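Local coordinates for protein mandelate racemase/muconate lactonizing enzyme (Jannaschia sp., PDB 4J3Z) that probably catalyses an isomerisation or related reaction of a carboxylate substrate, as a member of the mandelate racemase/muconate lactonizing enzyme group of the enolase superfamily, at residues V12-P17 with R22-V27; A336-F341 with T347-V352. All blocks are in the same frame, centred on the assembly; numbering follows the deposited sequence.

Interaction 1 of 2, residues V12-P17 with R22-V27; sequences VAPPPP and RYWLLV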
loop_
_atom_site.group_PDB
_atom_site.type_symbol
_atom_site.label_atom_id
_atom_site.label_comp_id
_atom_site.label_asym_id
_atom_site.label_seq_id
_atom_site.Cartn_x
_atom_site.Cartn_y
_atom_site.Cartn_z
ATOM N N VAL D 12 35.131 -34.326 -4.003
ATOM C CA VAL D 12 35.832 -34.667 -2.772
ATOM C C VAL D 12 34.880 -35.150 -1.669
ATOM O O VAL D 12 33.900 -34.492 -1.362
ATOM C CB VAL D 12 36.709 -33.488 -2.277
ATOM C CG1 VAL D 12 37.462 -33.880 -1.021
ATOM C CG2 VAL D 12 37.709 -33.065 -3.352
ATOM N N ALA D 13 35.176 -36.311 -1.093
ATOM C CA ALA D 13 34.419 -36.843 0.050
ATOM C C ALA D 13 35.087 -36.450 1.359
ATOM O O ALA D 13 36.213 -36.873 1.629
ATOM C CB ALA D 13 34.293 -38.360 -0.039
ATOM N N PRO D 14 34.420 -35.602 2.160
ATOM C CA PRO D 14 34.909 -35.379 3.515
ATOM C C PRO D 14 34.850 -36.678 4.311
ATOM O O PRO D 14 33.859 -37.415 4.200
ATOM C CB PRO D 14 33.905 -34.374 4.082
ATOM C CG PRO D 14 33.425 -33.621 2.885
ATOM C CD PRO D 14 33.333 -34.666 1.808
ATOM N N PRO D 15 35.906 -36.978 5.090
ATOM C CA PRO D 15 35.830 -38.146 5.964
ATOM C C PRO D 15 34.795 -37.947 7.073
ATOM O O PRO D 15 34.350 -36.812 7.300
ATOM C CB PRO D 15 37.242 -38.248 6.558
ATOM C CG PRO D 15 37.839 -36.889 6.406
ATOM C CD PRO D 15 37.226 -36.324 5.149
ATOM N N PRO D 16 34.384 -39.043 7.744
ATOM C CA PRO D 16 33.580 -38.946 8.960
ATOM C C PRO D 16 34.078 -37.821 9.881
ATOM O O PRO D 16 35.294 -37.654 10.037
ATOM C CB PRO D 16 33.799 -40.315 9.621
ATOM C CG PRO D 16 34.262 -41.231 8.525
ATOM C CD PRO D 16 34.455 -40.437 7.267
ATOM N N PRO D 17 33.153 -37.062 10.506
ATOM C CA PRO D 17 31.693 -37.212 10.517
ATOM C C PRO D 17 30.950 -36.469 9.394
ATOM O O PRO D 17 29.717 -36.418 9.396
ATOM C CB PRO D 17 31.292 -36.651 11.892
ATOM C CG PRO D 17 32.567 -36.199 12.565
ATOM C CD PRO D 17 33.583 -36.044 11.474
ATOM N N ARG D 22 28.211 -34.476 2.251
ATOM C CA ARG D 22 28.589 -35.742 1.619
ATOM C C ARG D 22 29.770 -35.592 0.657
ATOM O O ARG D 22 30.673 -36.440 0.637
ATOM C CB ARG D 22 27.405 -36.345 0.862
ATOM C CG ARG D 22 26.554 -37.328 1.653
ATOM C CD ARG D 22 25.949 -38.357 0.709
ATOM N NE ARG D 22 24.982 -39.239 1.358
ATOM C CZ ARG D 22 23.666 -39.042 1.376
ATOM N NH1 ARG D 22 23.134 -37.986 0.780
ATOM N NH2 ARG D 22 22.873 -39.912 1.992
ATOM N N TYR D 23 29.751 -34.528 -0.148
ATOM C CA TYR D 23 30.823 -34.242 -1.104
ATOM C C TYR D 23 30.981 -32.750 -1.361
ATOM O O TYR D 23 30.005 -31.994 -1.278
ATOM C CB TYR D 23 30.584 -34.966 -2.430
ATOM C CG TYR D 23 29.265 -34.640 -3.101
ATOM C CD1 TYR D 23 29.088 -33.443 -3.799
ATOM C CD2 TYR D 23 28.200 -35.535 -3.047
ATOM C CE1 TYR D 23 27.889 -33.143 -4.416
ATOM C CE2 TYR D 23 26.999 -35.247 -3.669
ATOM C CZ TYR D 23 26.848 -34.048 -4.348
ATOM O OH TYR D 23 25.655 -33.753 -4.964
ATOM N N TRP D 24 32.210 -32.330 -1.667
ATOM C CA TRP D 24 32.460 -30.972 -2.148
ATOM C C TRP D 24 32.824 -31.011 -3.621
ATOM O O TRP D 24 33.430 -31.976 -4.081
ATOM C CB TRP D 24 33.585 -30.301 -1.367
ATOM C CG TRP D 24 33.369 -30.226 0.116
ATOM C CD1 TRP D 24 32.177 -30.083 0.774
ATOM C CD2 TRP D 24 34.381 -30.268 1.126
ATOM N NE1 TRP D 24 32.389 -30.038 2.133
ATOM C CE2 TRP D 24 33.734 -30.143 2.374
ATOM C CE3 TRP D 24 35.774 -30.410 1.099
ATOM C CZ2 TRP D 24 34.429 -30.157 3.583
ATOM C CZ3 TRP D 24 36.469 -30.412 2.308
ATOM C CH2 TRP D 24 35.788 -30.299 3.531
ATOM N N LEU D 25 32.453 -29.956 -4.351
ATOM C CA LEU D 25 32.727 -29.860 -5.777
ATOM C C LEU D 25 33.695 -28.727 -6.072
ATOM O O LEU D 25 33.309 -27.549 -6.118
ATOM C CB LEU D 25 31.425 -29.648 -6.560
ATOM C CG LEU D 25 30.609 -30.864 -6.979
ATOM C CD1 LEU D 25 29.117 -30.540 -6.928
ATOM C CD2 LEU D 25 31.027 -31.312 -8.368
ATOM N N LEU D 26 34.955 -29.087 -6.294
ATOM C CA LEU D 26 36.003 -28.088 -6.513
ATOM C C LEU D 26 36.432 -28.028 -7.972
ATOM O O LEU D 26 36.540 -29.061 -8.630
ATOM C CB LEU D 26 37.216 -28.377 -5.631
ATOM C CG LEU D 26 37.038 -28.696 -4.146
ATOM C CD1 LEU D 26 38.402 -28.697 -3.471
ATOM C CD2 LEU D 26 36.096 -27.718 -3.451
ATOM N N VAL D 27 36.666 -26.808 -8.459
ATOM C CA VAL D 27 37.170 -26.567 -9.812
ATOM C C VAL D 27 38.549 -25.885 -9.771
ATOM O O VAL D 27 38.802 -25.017 -8.932
ATOM C CB VAL D 27 36.178 -25.736 -10.673
ATOM C CG1 VAL D 27 34.771 -26.328 -10.626
ATOM C CG2 VAL D 27 36.157 -24.264 -10.265
#
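Val12 and Trp24 close the first hairpin of the three-stranded antiparallel sheet in the N-terminal capping domain of this enolase-superfamily fold. They form an antiparallel, hydrogen-bonded pair where strands 4-12 and 24-31 meet the connecting loop. Val12 N donates to Trp24 O at 2.9 Å, nearly straight at 173°. The return bond, Trp24 N to Val12 O, is 2.8 Å long. Val12 O also receives a CA-H...O contact from Tyr23 CA at 3.1 Å. The side chains of Val12 and Trp24 lie on the same face of the sheet. Val12 CG1 is 4.4 Å from Trp24 CE3, and Val12 CG2 meets Leu26 CD1 on that face.

Beyond the pair the chain leaves the strand through a run of prolines. CG of Trp24 lies beside the backbone N (chi1 -57°), which swings the indole back along its own strand toward the loop. There Pro14 CG lies over one face, displaced toward the rim. Phe341 and His342 also meet the indole, while Tyr23 packs edge-to-face with Tyr379. An alanine in place of Trp24 would keep the backbone pair but would probably leave the Pro14 ring without its aromatic partner and open a gap beside Phe341. The CH-pi contact is off-centre: Pro14 CG sits 3.8 Å from the centroid of the Trp24 six-membered ring, and its nearest ring atom is Trp24 CE2 at 3.5 Å.

Interaction 2 of 2, residues A336-F341 with T347-V352; sequences AIETPF and TGRPRV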
loop_
_atom_site.group_PDB
_atom_site.type_symbol
_atom_site.label_atom_id
_atom_site.label_comp_id
_atom_site.label_asym_id
_atom_site.label_seq_id
_atom_site.Cartn_x
_atom_site.Cartn_y
_atom_site.Cartn_z
ATOM N N ALA D 336 31.581 -20.729 9.856
ATOM C CA ALA D 336 32.823 -21.507 9.711
ATOM C C ALA D 336 32.646 -22.995 9.997
ATOM O O ALA D 336 31.793 -23.374 10.789
ATOM C CB ALA D 336 33.924 -20.923 10.589
ATOM N N ILE D 337 33.352 -23.847 9.313
ATOM C CA ILE D 337 33.560 -25.203 9.786
ATOM C C ILE D 337 35.053 -25.554 9.858
ATOM O O ILE D 337 35.694 -25.757 8.865
ATOM C CB ILE D 337 32.834 -26.249 8.959
ATOM C CG1 ILE D 337 31.609 -25.688 8.317
ATOM C CG2 ILE D 337 32.346 -27.312 9.865
ATOM C CD1 ILE D 337 30.786 -26.674 7.559
ATOM N N GLU D 338 35.576 -25.627 11.058
ATOM C CA GLU D 338 36.984 -25.800 11.237
ATOM C C GLU D 338 37.533 -27.214 11.491
ATOM O O GLU D 338 38.210 -27.491 12.452
ATOM C CB GLU D 338 37.460 -24.814 12.242
ATOM C CG GLU D 338 37.091 -23.427 11.876
ATOM C CD GLU D 338 38.199 -22.714 11.217
ATOM O OE1 GLU D 338 39.217 -22.490 11.846
ATOM O OE2 GLU D 338 38.049 -22.373 10.061
ATOM N N THR D 339 37.301 -28.072 10.550
ATOM C CA THR D 339 37.748 -29.456 10.641
ATOM C C THR D 339 39.194 -29.611 10.168
ATOM O O THR D 339 39.703 -28.747 9.451
ATOM C CB THR D 339 36.885 -30.386 9.775
ATOM O OG1 THR D 339 37.230 -30.206 8.392
ATOM C CG2 THR D 339 35.401 -30.118 10.001
ATOM N N PRO D 340 39.862 -30.719 10.572
ATOM C CA PRO D 340 41.171 -31.109 10.034
ATOM C C PRO D 340 41.204 -31.256 8.507
ATOM O O PRO D 340 42.126 -30.747 7.852
ATOM C CB PRO D 340 41.423 -32.470 10.692
ATOM C CG PRO D 340 40.675 -32.403 11.984
ATOM C CD PRO D 340 39.453 -31.575 11.705
ATOM N N PHE D 341 40.223 -31.953 7.936
ATOM C CA PHE D 341 40.206 -32.167 6.491
ATOM C C PHE D 341 40.212 -30.848 5.712
ATOM O O PHE D 341 40.933 -30.710 4.718
ATOM C CB PHE D 341 39.024 -33.036 6.077
ATOM C CG PHE D 341 39.051 -33.444 4.628
ATOM C CD1 PHE D 341 40.108 -34.199 4.123
ATOM C CD2 PHE D 341 38.017 -33.094 3.776
ATOM C CE1 PHE D 341 40.121 -34.595 2.795
ATOM C CE2 PHE D 341 38.029 -33.480 2.444
ATOM C CZ PHE D 341 39.085 -34.232 1.957
ATOM N N THR D 347 46.476 -25.877 1.322
ATOM C CA THR D 347 47.387 -25.116 2.180
ATOM C C THR D 347 47.112 -23.618 1.974
ATOM O O THR D 347 47.078 -23.136 0.840
ATOM C CB THR D 347 48.883 -25.454 1.968
ATOM O OG1 THR D 347 49.354 -24.889 0.736
ATOM C CG2 THR D 347 49.124 -26.981 1.982
ATOM N N GLY D 348 46.876 -22.899 3.069
ATOM C CA GLY D 348 46.581 -21.464 2.998
ATOM C C GLY D 348 45.226 -21.066 3.557
ATOM O O GLY D 348 44.934 -19.882 3.713
ATOM N N ARG D 349 44.392 -22.056 3.850
ATOM C CA ARG D 349 43.076 -21.825 4.427
ATOM C C ARG D 349 43.115 -20.771 5.541
ATOM O O ARG D 349 43.979 -20.834 6.420
ATOM C CB ARG D 349 42.527 -23.131 4.990
ATOM C CG ARG D 349 41.037 -23.117 5.279
ATOM C CD ARG D 349 40.615 -24.372 6.024
ATOM N NE ARG D 349 41.050 -24.317 7.414
ATOM C CZ ARG D 349 40.320 -23.814 8.402
ATOM N NH1 ARG D 349 40.811 -23.791 9.637
ATOM N NH2 ARG D 349 39.104 -23.322 8.155
ATOM N N PRO D 350 42.187 -19.791 5.498
ATOM C CA PRO D 350 42.072 -18.842 6.600
ATOM C C PRO D 350 41.678 -19.568 7.889
ATOM O O PRO D 350 40.778 -20.414 7.881
ATOM C CB PRO D 350 40.945 -17.906 6.144
ATOM C CG PRO D 350 40.875 -18.069 4.659
ATOM C CD PRO D 350 41.212 -19.509 4.426
ATOM N N ARG D 351 42.364 -19.248 8.981
ATOM C CA ARG D 351 42.109 -19.906 10.264
ATOM C C ARG D 351 41.324 -18.998 11.197
ATOM O O ARG D 351 41.680 -17.832 11.386
ATOM C CB ARG D 351 43.419 -20.326 10.937
ATOM C CG ARG D 351 44.522 -20.725 9.976
ATOM C CD ARG D 351 45.849 -20.939 10.687
ATOM N NE ARG D 351 46.099 -22.358 10.938
ATOM C CZ ARG D 351 47.310 -22.905 11.066
ATOM N NH1 ARG D 351 48.403 -22.156 10.972
ATOM N NH2 ARG D 351 47.430 -24.210 11.288
ATOM N N VAL D 352 40.246 -19.521 11.765
ATOM C CA VAL D 352 39.573 -18.828 12.855
ATOM C C VAL D 352 40.478 -18.954 14.075
ATOM O O VAL D 352 40.682 -20.050 14.593
ATOM C CB VAL D 352 38.186 -19.423 13.152
ATOM C CG1 VAL D 352 37.600 -18.822 14.425
ATOM C CG2 VAL D 352 37.255 -19.220 11.963
#
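Glu338 keeps CG beside its backbone N (chi1 -55°) and bends at chi2 (-98°), which turns its carboxylate toward Arg349. Arg349 starts out extended and bends at chi3 (74°), bringing its guanidinium to meet it. The result is a two-pronged salt bridge. Arg349 NH1 donates to Glu338 OE1 at 3.0 Å. Arg349 NH2 lies 2.4 Å from Glu338 OE2 in the model, a length too short to be taken literally at this resolution. The carboxylate sits at the edge of the guanidinium, but the two planes are twisted apart.

Val352 N gives OE1 of Glu338 a second bond, 3.1 Å long. It and Arg349 NH1 come from opposite faces of the carboxylate, so OE1 is gripped from both sides. Beside the salt bridge, Ala336 CB meets Val352 CG2 at 4.0 Å. Arg349 NE has its own salt bridge to Glu343, so the guanidinium is shared between two acids and its rotation is probably fixed.

The contact ties the end of barrel strand 334-336 to the loop leading into strand 356-358. Thr339 N-caps helix 340-345 between them, and Trp318 of helix 315-327 packs against Ala336, Arg349 and Val352.

How the interactions relate
Both contacts are partly buried and lie where strands give way to loops, but they belong to different domains. Interaction 1 ends a hairpin of the N-terminal sheet. It relies on backbone pairing and apolar or aromatic packing. Interaction 2 joins loops beside the barrel strands of the C-terminal domain and relies on charge, with a smaller apolar part. Helix 340-345 connects them. Phe341, at its start, takes no part in the pairing within 336-341 and 347-352, yet it packs into interaction 1: Phe341 CZ is 3.4 Å from Val12 CG1, and Phe341 CD2 is 3.4 Å from Trp24 CZ3. The first helical turn bridges centres about 14 Å apart, as one part of the domain interface.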